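Local coordinates for taurine dioxygenase (Burkholderia ambifaria, PDB 5VN6), which probably catalyses the metal- and 2-oxoglutarate-dependent oxygenation of taurine, and here holds a magnesium ion, at residues G130-W135 with R248-K253; Q151-L156 with P188-H193. All coordinates share one frame; numbering follows the deposited sequence.

Contact 1 (G130-W135 with R248-K253)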
ATOM      1  N   GLY A 130       5.131 -14.369  -1.984  1.00 40.48           N
ATOM      2  CA  GLY A 130       4.453 -13.955  -0.772  1.00 40.69           C
ATOM      3  C   GLY A 130       5.411 -13.397   0.269  1.00 45.06           C
ATOM      4  O   GLY A 130       6.631 -13.585   0.209  1.00 44.97           O
ATOM      5  N   GLY A 131       4.837 -12.694   1.245  1.00 44.44           N
ATOM      6  CA  GLY A 131       5.624 -12.190   2.356  1.00 46.31           C
ATOM      7  C   GLY A 131       6.452 -10.951   2.082  1.00 45.30           C
ATOM      8  O   GLY A 131       7.493 -10.762   2.726  1.00 41.83           O
ATOM      9  N   ASP A 132       6.023 -10.105   1.144  1.00 38.54           N
ATOM     10  CA  ASP A 132       6.699  -8.835   0.893  1.00 33.97           C
ATOM     11  C   ASP A 132       6.712  -7.969   2.152  1.00 33.61           C
ATOM     12  O   ASP A 132       5.874  -8.111   3.040  1.00 33.28           O
ATOM     13  CB  ASP A 132       5.985  -8.061  -0.218  1.00 33.34           C
ATOM     14  CG  ASP A 132       6.149  -8.694  -1.574  1.00 36.33           C
ATOM     15  OD1 ASP A 132       6.802  -9.757  -1.665  1.00 38.07           O
ATOM     16  OD2 ASP A 132       5.591  -8.138  -2.545  1.00 35.23           O
ATOM     17  N   THR A 133       7.657  -7.031   2.210  1.00 31.96           N
ATOM     18  CA  THR A 133       7.679  -6.035   3.278  1.00 31.02           C
ATOM     19  C   THR A 133       7.589  -4.659   2.635  1.00 30.01           C
ATOM     20  O   THR A 133       8.168  -4.422   1.568  1.00 33.48           O
ATOM     21  CB  THR A 133       8.956  -6.153   4.149  1.00 30.81           C
ATOM     22  OG1 THR A 133       9.082  -7.501   4.620  1.00 34.44           O
ATOM     23  CG2 THR A 133       8.903  -5.204   5.355  1.00 28.41           C
ATOM     24  N   MET A 134       6.835  -3.765   3.264  1.00 30.00           N
ATOM     25  CA  MET A 134       6.684  -2.404   2.774  1.00 26.87           C
ATOM     26  C   MET A 134       7.211  -1.430   3.801  1.00 28.01           C
ATOM     27  O   MET A 134       7.174  -1.707   5.001  1.00 34.78           O
ATOM     28  CB  MET A 134       5.216  -2.063   2.474  1.00 27.25           C
ATOM     29  CG  MET A 134       4.537  -3.079   1.570  1.00 30.17           C
ATOM     30  SD  MET A 134       2.817  -2.636   1.293  1.00 36.43           S
ATOM     31  CE  MET A 134       3.025  -1.065   0.463  1.00 34.62           C
ATOM     32  N   TRP A 135       7.712  -0.292   3.318  1.00 27.38           N
ATOM     33  CA  TRP A 135       8.105   0.825   4.160  1.00 26.90           C
ATOM     34  C   TRP A 135       7.409   2.090   3.682  1.00 28.25           C
ATOM     35  O   TRP A 135       7.096   2.231   2.498  1.00 32.90           O
ATOM     36  CB  TRP A 135       9.648   1.065   4.156  1.00 32.61           C
ATOM     37  CG  TRP A 135      10.453   0.066   4.908  1.00 30.66           C
ATOM     38  CD1 TRP A 135      11.002   0.228   6.139  1.00 26.19           C
ATOM     39  CD2 TRP A 135      10.835  -1.251   4.466  1.00 31.88           C
ATOM     40  NE1 TRP A 135      11.695  -0.901   6.501  1.00 35.34           N
ATOM     41  CE2 TRP A 135      11.605  -1.826   5.493  1.00 31.44           C
ATOM     42  CE3 TRP A 135      10.587  -1.997   3.305  1.00 31.67           C
ATOM     43  CZ2 TRP A 135      12.140  -3.116   5.401  1.00 31.74           C
ATOM     44  CZ3 TRP A 135      11.107  -3.274   3.214  1.00 33.03           C
ATOM     45  CH2 TRP A 135      11.878  -3.823   4.254  1.00 35.78           C
ATOM     46  N   ARG A 248       7.590  -1.222  -1.798  1.00 28.74           N
ATOM     47  CA  ARG A 248       7.270  -2.622  -1.540  1.00 30.22           C
ATOM     48  C   ARG A 248       8.411  -3.491  -2.039  1.00 39.18           C
ATOM     49  O   ARG A 248       8.819  -3.374  -3.192  1.00 40.03           O
ATOM     50  CB  ARG A 248       5.952  -3.041  -2.211  1.00 28.64           C
ATOM     51  CG  ARG A 248       5.600  -4.516  -1.970  1.00 31.09           C
ATOM     52  CD  ARG A 248       4.100  -4.745  -1.948  1.00 29.80           C
ATOM     53  NE  ARG A 248       3.754  -6.158  -1.801  1.00 35.45           N
ATOM     54  CZ  ARG A 248       2.543  -6.604  -1.461  1.00 31.91           C
ATOM     55  NH1 ARG A 248       2.318  -7.907  -1.345  1.00 32.56           N
ATOM     56  NH2 ARG A 248       1.561  -5.751  -1.222  1.00 31.39           N
ATOM     57  N   TRP A 249       8.927  -4.358  -1.169  1.00 38.18           N
ATOM     58  CA  TRP A 249      10.115  -5.139  -1.465  1.00 31.17           C
ATOM     59  C   TRP A 249       9.755  -6.613  -1.456  1.00 34.20           C
ATOM     60  O   TRP A 249       9.048  -7.077  -0.554  1.00 38.09           O
ATOM     61  CB  TRP A 249      11.222  -4.849  -0.446  1.00 29.70           C
ATOM     62  CG  TRP A 249      12.463  -5.680  -0.561  1.00 34.79           C
ATOM     63  CD1 TRP A 249      12.886  -6.658   0.314  1.00 40.08           C
ATOM     64  CD2 TRP A 249      13.475  -5.591  -1.576  1.00 38.67           C
ATOM     65  NE1 TRP A 249      14.078  -7.180  -0.105  1.00 43.55           N
ATOM     66  CE2 TRP A 249      14.466  -6.552  -1.262  1.00 44.23           C
ATOM     67  CE3 TRP A 249      13.632  -4.807  -2.727  1.00 41.15           C
ATOM     68  CZ2 TRP A 249      15.615  -6.732  -2.045  1.00 41.20           C
ATOM     69  CZ3 TRP A 249      14.775  -4.998  -3.516  1.00 39.27           C
ATOM     70  CH2 TRP A 249      15.751  -5.947  -3.159  1.00 43.93           C
ATOM     71  N   ARG A 250      10.221  -7.335  -2.471  1.00 33.16           N
ATOM     72  CA  ARG A 250      10.007  -8.771  -2.575  1.00 34.33           C
ATOM     73  C   ARG A 250      11.286  -9.492  -2.192  1.00 38.58           C
ATOM     74  O   ARG A 250      12.350  -9.204  -2.748  1.00 43.70           O
ATOM     75  CB  ARG A 250       9.590  -9.172  -3.984  1.00 40.50           C
ATOM     76  CG  ARG A 250       9.296 -10.644  -4.079  1.00 42.40           C
ATOM     77  CD  ARG A 250       8.666 -10.991  -5.417  1.00 46.10           C
ATOM     78  NE  ARG A 250       8.518 -12.427  -5.554  1.00 49.35           N
ATOM     79  CZ  ARG A 250       7.978 -13.026  -6.611  1.00 49.28           C
ATOM     80  NH1 ARG A 250       7.527 -12.304  -7.635  1.00 44.38           N
ATOM     81  NH2 ARG A 250       7.887 -14.347  -6.634  1.00 44.71           N
ATOM     82  N   TRP A 251      11.183 -10.408  -1.236  1.00 44.08           N
ATOM     83  CA  TRP A 251      12.359 -11.085  -0.692  1.00 45.80           C
ATOM     84  C   TRP A 251      12.826 -12.229  -1.583  1.00 49.24           C
ATOM     85  O   TRP A 251      12.024 -12.925  -2.213  1.00 45.25           O
ATOM     86  CB  TRP A 251      12.063 -11.631   0.705  1.00 36.70           C
ATOM     87  CG  TRP A 251      11.800 -10.553   1.698  1.00 35.12           C
ATOM     88  CD1 TRP A 251      10.583 -10.065   2.095  1.00 35.02           C
ATOM     89  CD2 TRP A 251      12.793  -9.782   2.391  1.00 38.78           C
ATOM     90  NE1 TRP A 251      10.764  -9.038   3.014  1.00 32.88           N
ATOM     91  CE2 TRP A 251      12.112  -8.852   3.207  1.00 33.16           C
ATOM     92  CE3 TRP A 251      14.190  -9.799   2.406  1.00 41.41           C
ATOM     93  CZ2 TRP A 251      12.784  -7.957   4.040  1.00 32.49           C
ATOM     94  CZ3 TRP A 251      14.857  -8.891   3.218  1.00 40.59           C
ATOM     95  CH2 TRP A 251      14.150  -7.985   4.025  1.00 37.59           C
ATOM     96  N   LYS A 252      14.143 -12.422  -1.615  1.00 44.23           N
ATOM     97  CA  LYS A 252      14.797 -13.594  -2.186  1.00 46.75           C
ATOM     98  C   LYS A 252      15.820 -14.092  -1.175  1.00 54.29           C
ATOM     99  O   LYS A 252      16.155 -13.394  -0.216  1.00 52.93           O
ATOM    100  CB  LYS A 252      15.489 -13.267  -3.516  1.00 48.41           C
ATOM    101  CG  LYS A 252      14.558 -12.721  -4.609  1.00 54.09           C
ATOM    102  CD  LYS A 252      13.689 -13.805  -5.186  1.00 62.70           C
ATOM    103  CE  LYS A 252      12.597 -13.228  -6.082  1.00 65.98           C
ATOM    104  NZ  LYS A 252      11.618 -14.286  -6.441  1.00 67.31           N
ATOM    105  N   LYS A 253      16.337 -15.299  -1.394  1.00 52.08           N
ATOM    106  CA  LYS A 253      17.335 -15.835  -0.477  1.00 48.20           C
ATOM    107  C   LYS A 253      18.534 -14.900  -0.389  1.00 51.25           C
ATOM    108  O   LYS A 253      19.008 -14.379  -1.403  1.00 50.61           O
ATOM    109  CB  LYS A 253      17.788 -17.222  -0.925  1.00 51.18           C
TER
HETATM  110  O   HOH W   1       8.568 -11.513  -0.532  1.00 37.79           O
HETATM  111  O   HOH W   2       3.705 -10.520  -1.031  1.00 42.44           O
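Asp132 turns CG beside its own backbone N (chi1 -70°), while Arg248 sets CG anti to its N and runs extended to NE (chi1 179°). The two side chains cross at about a right angle, with carboxylate and guanidinium planes 85° apart. The salt bridge is single-pronged: Arg248 NE reaches the anti lone pair of Asp132 OD2 at 2.8 Å, nearly straight and in the guanidinium plane. Water 2 joins Arg248 NH1 to the Asp132 backbone N. The other oxygen, Asp132 OD1, accepts from water 1 at 2.7 Å, which also donates to Gly130 O and accepts from Trp251 N. Next along the strands, Thr133 and Trp249 form an antiparallel hydrogen-bonded pair, Trp249 N to Thr133 O at 2.8 Å and Thr133 N to Trp249 O at 3.1 Å. On their face of the sheet, Thr133 OG1, also beside its N, lies at the indole edge of Trp251 and accepts from NE1 at 2.8 Å, in the ring plane. Trp135 CZ3 packs 4.0 Å from Trp249 CB. Arg248 NH2 bonds Pro243 O of the second subunit, so the Arg248 face borders the dimer interface. This edge belongs to the three-stranded sheet 246-249/133-137/264-268, whose far strand carries the magnesium ligand His266, an arrangement consistent with the cupin-type double-stranded beta-helix.

Contact 2 (Q151-L156 with P188-H193)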
ATOM      1  N   GLN A 151       0.035  23.153  12.220  1.00 40.35           N
ATOM      2  CA  GLN A 151      -0.177  24.037  13.363  1.00 47.53           C
ATOM      3  C   GLN A 151      -0.856  23.299  14.514  1.00 46.44           C
ATOM      4  O   GLN A 151      -0.447  23.423  15.673  1.00 42.53           O
ATOM      5  CB  GLN A 151      -1.005  25.248  12.934  1.00 55.83           C
ATOM      6  CG  GLN A 151      -0.326  26.121  11.891  1.00 70.45           C
ATOM      7  CD  GLN A 151      -1.293  27.060  11.200  1.00 85.33           C
ATOM      8  OE1 GLN A 151      -2.246  27.550  11.813  1.00 93.43           O
ATOM      9  NE2 GLN A 151      -1.040  27.335   9.923  1.00 86.10           N
ATOM     10  N   GLN A 152      -1.884  22.512  14.199  1.00 39.84           N
ATOM     11  CA  GLN A 152      -2.647  21.802  15.216  1.00 38.52           C
ATOM     12  C   GLN A 152      -1.806  20.762  15.960  1.00 40.77           C
ATOM     13  O   GLN A 152      -2.016  20.551  17.160  1.00 46.11           O
ATOM     14  CB  GLN A 152      -3.857  21.133  14.549  1.00 42.77           C
ATOM     15  CG  GLN A 152      -4.684  20.201  15.444  1.00 52.67           C
ATOM     16  CD  GLN A 152      -5.872  20.863  16.127  1.00 57.28           C
ATOM     17  OE1 GLN A 152      -5.803  22.012  16.554  1.00 61.95           O
ATOM     18  NE2 GLN A 152      -6.981  20.127  16.221  1.00 52.91           N
ATOM     19  N   ILE A 153      -0.863  20.094  15.283  1.00 37.75           N
ATOM     20  CA  ILE A 153      -0.144  18.973  15.901  1.00 34.05           C
ATOM     21  C   ILE A 153       1.228  19.364  16.431  1.00 38.11           C
ATOM     22  O   ILE A 153       1.897  18.526  17.050  1.00 38.30           O
ATOM     23  CB  ILE A 153      -0.014  17.776  14.934  1.00 32.89           C
ATOM     24  CG1 ILE A 153       0.985  18.087  13.814  1.00 35.10           C
ATOM     25  CG2 ILE A 153      -1.402  17.395  14.357  1.00 30.80           C
ATOM     26  CD1 ILE A 153       1.270  16.902  12.884  1.00 32.51           C
ATOM     27  N   ALA A 154       1.653  20.618  16.239  1.00 38.37           N
ATOM     28  CA  ALA A 154       3.043  20.992  16.499  1.00 40.85           C
ATOM     29  C   ALA A 154       3.511  20.600  17.900  1.00 45.47           C
ATOM     30  O   ALA A 154       4.595  20.028  18.055  1.00 43.02           O
ATOM     31  CB  ALA A 154       3.225  22.493  16.274  1.00 45.82           C
ATOM     32  N   ASP A 155       2.703  20.854  18.932  1.00 41.16           N
ATOM     33  CA  ASP A 155       3.118  20.550  20.300  1.00 47.65           C
ATOM     34  C   ASP A 155       2.463  19.288  20.870  1.00 44.08           C
ATOM     35  O   ASP A 155       2.628  19.000  22.060  1.00 43.30           O
ATOM     36  CB  ASP A 155       2.863  21.758  21.226  1.00 54.01           C
ATOM     37  CG  ASP A 155       1.390  22.147  21.324  1.00 61.32           C
ATOM     38  OD1 ASP A 155       0.505  21.312  21.039  1.00 63.66           O
ATOM     39  OD2 ASP A 155       1.112  23.315  21.668  1.00 64.89           O
ATOM     40  N   LEU A 156       1.747  18.521  20.055  1.00 40.19           N
ATOM     41  CA  LEU A 156       1.070  17.343  20.566  1.00 32.36           C
ATOM     42  C   LEU A 156       2.068  16.258  20.953  1.00 34.02           C
ATOM     43  O   LEU A 156       3.109  16.084  20.323  1.00 34.94           O
ATOM     44  CB  LEU A 156       0.087  16.791  19.519  1.00 29.99           C
ATOM     45  CG  LEU A 156      -1.205  17.583  19.319  1.00 34.75           C
ATOM     46  CD1 LEU A 156      -2.110  16.938  18.227  1.00 31.03           C
ATOM     47  CD2 LEU A 156      -1.945  17.719  20.666  1.00 38.35           C
ATOM     48  N   PRO A 188       6.808  12.794  21.260  1.00 39.04           N
ATOM     49  CA  PRO A 188       6.276  13.884  20.438  1.00 37.07           C
ATOM     50  C   PRO A 188       5.584  13.314  19.207  1.00 35.49           C
ATOM     51  O   PRO A 188       6.060  12.352  18.598  1.00 40.58           O
ATOM     52  CB  PRO A 188       7.522  14.686  20.046  1.00 37.95           C
ATOM     53  CG  PRO A 188       8.653  13.690  20.149  1.00 43.83           C
ATOM     54  CD  PRO A 188       8.280  12.803  21.307  1.00 41.11           C
ATOM     55  N   VAL A 189       4.453  13.926  18.850  1.00 36.80           N
ATOM     56  CA  VAL A 189       3.741  13.560  17.628  1.00 36.11           C
ATOM     57  C   VAL A 189       4.543  13.982  16.404  1.00 37.21           C
ATOM     58  O   VAL A 189       4.567  13.278  15.386  1.00 29.12           O
ATOM     59  CB  VAL A 189       2.336  14.185  17.635  1.00 32.16           C
ATOM     60  CG1 VAL A 189       1.690  14.103  16.247  1.00 31.91           C
ATOM     61  CG2 VAL A 189       1.454  13.500  18.689  1.00 28.49           C
ATOM     62  N   VAL A 190       5.218  15.122  16.488  1.00 36.29           N
ATOM     63  CA  VAL A 190       6.126  15.591  15.449  1.00 34.95           C
ATOM     64  C   VAL A 190       7.527  15.380  15.991  1.00 40.18           C
ATOM     65  O   VAL A 190       7.949  16.084  16.917  1.00 41.37           O
ATOM     66  CB  VAL A 190       5.888  17.067  15.105  1.00 40.54           C
ATOM     67  CG1 VAL A 190       6.822  17.520  13.990  1.00 43.28           C
ATOM     68  CG2 VAL A 190       4.440  17.297  14.764  1.00 27.26           C
ATOM     69  N   ARG A 191       8.239  14.387  15.461  1.00 38.72           N
ATOM     70  CA  ARG A 191       9.575  14.069  15.944  1.00 45.29           C
ATOM     71  C   ARG A 191      10.627  14.708  15.050  1.00 41.82           C
ATOM     72  O   ARG A 191      10.511  14.700  13.822  1.00 36.40           O
ATOM     73  CB  ARG A 191       9.805  12.557  16.018  1.00 42.05           C
ATOM     74  CG  ARG A 191      11.199  12.173  16.473  1.00 39.33           C
ATOM     75  CD  ARG A 191      11.434  10.667  16.373  1.00 40.83           C
ATOM     76  NE  ARG A 191      12.738  10.288  16.912  1.00 43.22           N
ATOM     77  CZ  ARG A 191      13.152   9.035  17.089  1.00 39.82           C
ATOM     78  NH1 ARG A 191      12.358   8.021  16.769  1.00 38.48           N
ATOM     79  NH2 ARG A 191      14.361   8.797  17.601  1.00 35.78           N
ATOM     80  N   THR A 192      11.651  15.266  15.680  1.00 34.98           N
ATOM     81  CA  THR A 192      12.794  15.829  14.972  1.00 36.16           C
ATOM     82  C   THR A 192      13.829  14.729  14.808  1.00 38.73           C
ATOM     83  O   THR A 192      14.343  14.202  15.810  1.00 39.11           O
ATOM     84  CB  THR A 192      13.402  17.013  15.738  1.00 42.74           C
ATOM     85  OG1 THR A 192      12.462  18.096  15.801  1.00 41.69           O
ATOM     86  CG2 THR A 192      14.682  17.492  15.045  1.00 37.10           C
ATOM     87  N   HIS A 193      14.137  14.385  13.561  1.00 34.45           N
ATOM     88  CA  HIS A 193      15.137  13.364  13.307  1.00 38.69           C
ATOM     89  C   HIS A 193      16.480  13.827  13.864  1.00 39.25           C
ATOM     90  O   HIS A 193      16.944  14.925  13.518  1.00 37.00           O
ATOM     91  CB  HIS A 193      15.254  13.094  11.810  1.00 41.77           C
ATOM     92  CG  HIS A 193      16.097  11.909  11.472  1.00 42.04           C
ATOM     93  ND1 HIS A 193      17.465  11.890  11.646  1.00 42.12           N
ATOM     94  CD2 HIS A 193      15.766  10.700  10.955  1.00 39.59           C
ATOM     95  CE1 HIS A 193      17.941  10.721  11.254  1.00 42.71           C
ATOM     96  NE2 HIS A 193      16.930   9.980  10.828  1.00 39.15           N
TER
HETATM   97  O   HOH W   3       4.593  17.290  18.450  1.00 40.21           O
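Ile153, on helix 147-153, starts the contact and also begins a type I beta turn to Leu156, with Leu156 N bonded to Ile153 O at 3.0 Å. Its CG1 takes the crowded position between backbone N and carbonyl carbon (chi1 72°), and both CG1 and CD1 come to 3.7 Å from Val190 CG2, the two side chains crossing at about a right angle. The same methyl of Val190 also lies against Ile153 O. Ala154 turns its CB away and contributes its carbonyl instead: water 3 lies 2.8 Å from Ala154 O and also meets Leu156 O and Val190 N, bridging the turn to the strand. Leu156 O is thus approached twice, because Val189 N donates to it at 2.9 Å. That bond is straight at nitrogen (170°), but the donor stands 34° out of the carbonyl plane, away from either lone pair. Alongside it, Leu156 CB packs 3.7 Å from Val189 CG2, the branch beside the Val189 backbone N. Ile153 and Val189 both touch Leu236, Leu156 touches Leu232, and Phe210 of strand 207-210 meets Leu156 and Val189. The turn leading into strand 157-160 thus lies against strand 185-192, and helix 228-237 packs on both.

In the fold
The two contacts lie on opposite sides of the chain's centre, with their own centres about 31 Å apart and nearest atoms about 12 Å apart, and share no helix or strand. Contact 2 is nested in sequence within the loop that contact 1 closes. Both are largely buried, but contact 1 covers 485 Å² against 233 Å². Contact 1 joins two strands of the three-stranded sheet beside the metal site and mixes backbone pairing with charge, indole and water bonds; it also meets the second subunit. Contact 2 joins a helix-end turn to the four-stranded sheet, away from the metal, chiefly through aliphatic packing, one direct backbone bond and one bridging water.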